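Local coordinates for hydrolase, HAD superfamily, subfamily III A (Legionella pneumophila, PDB 3N1U) that probably hydrolyses 3-deoxy-D-manno-octulosonate 8-phosphate to 3-deoxy-D-manno-octulosonate and inorganic phosphate, a metal-dependent step of lipopolysaccharide biosynthesis, at the interface of chains A and B. Sequence-based numbering; all coordinates share one arbitrary frame. Chains: chain A/B, Hydrolase, HAD superfamily, subfamily III A.

The interface of chains A and B. Residues chain A 42-44, 75; chain B 37-38, 44.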
ATOM      1  N   ASN A  42       8.848  11.305 -14.926  1.00 38.08           N
ATOM      2  CA  ASN A  42       7.800  11.964 -14.151  1.00 36.74           C
ATOM      3  C   ASN A  42       7.781  11.333 -12.759  1.00 34.71           C
ATOM      4  O   ASN A  42       8.199  10.177 -12.625  1.00 34.04           O
ATOM      5  CB  ASN A  42       6.428  11.774 -14.782  1.00 38.02           C
ATOM      6  CG  ASN A  42       5.352  12.719 -14.173  1.00 40.24           C
ATOM      7  OD1 ASN A  42       5.646  13.728 -13.471  1.00 43.97           O
ATOM      8  ND2 ASN A  42       4.084  12.379 -14.452  1.00 44.99           N
ATOM      9  N   GLU A  43       7.328  12.080 -11.758  1.00 34.16           N
ATOM     10  CA  GLU A  43       7.358  11.628 -10.329  1.00 32.28           C
ATOM     11  C   GLU A  43       6.007  11.905  -9.717  1.00 32.90           C
ATOM     12  O   GLU A  43       5.320  12.892 -10.085  1.00 32.06           O
ATOM     13  CB  GLU A  43       8.398  12.385  -9.493  1.00 35.23           C
ATOM     14  CG  GLU A  43       9.840  12.403 -10.010  1.00 40.29           C
ATOM     15  CD  GLU A  43      10.656  13.554  -9.404  1.00 48.30           C
ATOM     16  OE1 GLU A  43      10.803  14.631 -10.050  1.00 49.61           O
ATOM     17  OE2 GLU A  43      11.137  13.388  -8.270  1.00 52.33           O
ATOM     18  N   LEU A  44       5.641  11.096  -8.722  1.00 29.90           N
ATOM     19  CA  LEU A  44       4.405  11.386  -8.008  1.00 30.16           C
ATOM     20  C   LEU A  44       4.678  11.107  -6.564  1.00 29.36           C
ATOM     21  O   LEU A  44       5.649  10.400  -6.236  1.00 29.29           O
ATOM     22  CB  LEU A  44       3.279  10.465  -8.495  1.00 30.04           C
ATOM     23  CG  LEU A  44       2.912  10.486  -9.954  1.00 31.25           C
ATOM     24  CD1 LEU A  44       3.621   9.332 -10.684  1.00 34.32           C
ATOM     25  CD2 LEU A  44       1.391  10.253 -10.075  1.00 36.63           C
ATOM     26  N   VAL A  75       5.546  18.392  -7.494  1.00 36.66           N
ATOM     27  CA  VAL A  75       4.502  17.751  -6.665  1.00 35.53           C
ATOM     28  C   VAL A  75       4.229  18.530  -5.354  1.00 34.72           C
ATOM     29  O   VAL A  75       3.076  18.729  -4.967  1.00 35.08           O
ATOM     30  CB  VAL A  75       4.889  16.292  -6.296  1.00 34.99           C
ATOM     31  CG1 VAL A  75       3.838  15.690  -5.311  1.00 33.86           C
ATOM     32  CG2 VAL A  75       5.000  15.439  -7.547  1.00 35.10           C
TER
ATOM     33  N   ILE B  37      -0.393  12.598  -6.777  1.00 29.08           N
ATOM     34  CA  ILE B  37      -0.244  13.854  -7.497  1.00 30.80           C
ATOM     35  C   ILE B  37       1.056  13.795  -8.249  1.00 31.64           C
ATOM     36  O   ILE B  37       2.118  13.437  -7.693  1.00 30.49           O
ATOM     37  CB  ILE B  37      -0.279  15.082  -6.521  1.00 31.22           C
ATOM     38  CG1 ILE B  37      -1.632  15.169  -5.766  1.00 31.36           C
ATOM     39  CG2 ILE B  37      -0.071  16.396  -7.310  1.00 33.21           C
ATOM     40  CD1 ILE B  37      -1.599  16.342  -4.676  1.00 29.32           C
ATOM     41  N   ASP B  38       1.034  14.189  -9.520  1.00 32.62           N
ATOM     42  CA  ASP B  38       2.282  14.219 -10.247  1.00 33.05           C
ATOM     43  C   ASP B  38       2.932  15.629 -10.378  1.00 35.15           C
ATOM     44  O   ASP B  38       2.405  16.603  -9.842  1.00 34.95           O
ATOM     45  CB  ASP B  38       2.182  13.435 -11.588  1.00 33.54           C
ATOM     46  CG  ASP B  38       1.579  14.243 -12.724  1.00 37.12           C
ATOM     47  OD1 ASP B  38       1.214  15.418 -12.522  1.00 35.75           O
ATOM     48  OD2 ASP B  38       1.474  13.660 -13.826  1.00 38.47           O
ATOM     49  N   LEU B  44      -4.633  11.183  -9.193  1.00 29.90           N
ATOM     50  CA  LEU B  44      -5.264   9.881  -9.371  1.00 30.16           C
ATOM     51  C   LEU B  44      -5.807   9.491  -8.033  1.00 29.36           C
ATOM     52  O   LEU B  44      -5.386  10.046  -7.001  1.00 29.29           O
ATOM     53  CB  LEU B  44      -4.228   8.842  -9.817  1.00 30.04           C
ATOM     54  CG  LEU B  44      -3.460   9.090 -11.087  1.00 31.25           C
ATOM     55  CD1 LEU B  44      -2.093   9.713 -10.753  1.00 34.32           C
ATOM     56  CD2 LEU B  44      -3.201   7.731 -11.771  1.00 36.63           C
TER
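A:Asn42 and B:Asp38 form a polar link across this patch: amide nitrogen ND2 of A:Asn42 donates to carboxylate oxygen OD2 of B:Asp38 over 3.0 Å. The bond is nearly straight, 161° at the hydrogen, and OD2 lies almost in the amide plane. On the acceptor side the approach is skewed, because ND2 sits above the carboxylate plane, 45° out of it, and the two flat groups are strongly turned against each other. With CG of A:Asn42 anti to its own backbone nitrogen (chi1 -167°), ND2 reaches toward the partner chain, while OD1 turns back to accept a weak bond from the backbone N of A:Glu43.

Backbone pairing comes next. A:Leu44, in strand 43-48, and B:Asp38, at the end of strand 34-38, make an antiparallel beta bridge between the chains. Close strand contact is also seen where the carbonyl O of B:Ile37 lies 3.3 Å from CB of A:Leu44.

Apolar packing fills in around the bridge. The branch carbon CG of A:Leu44 rests 3.4 Å from CB of B:Asp38, so the aspartate contributes its methylene here and its carboxylate to the amide. Methyl CD2 of A:Leu44 continues past it to CD1 of B:Leu44, 3.6 Å away, the two leucines crossing at about a right angle. From helix 74-83, A:Val75 directs CG2 at the B:Ile37-B:Asp38 backbone, 3.5 Å from the carbonyl C of B:Asp38.

The protein is a homotetramer, and this small patch, part of the interface between two copies, probably helps assemble the tetramer by joining strands of neighbouring subunits.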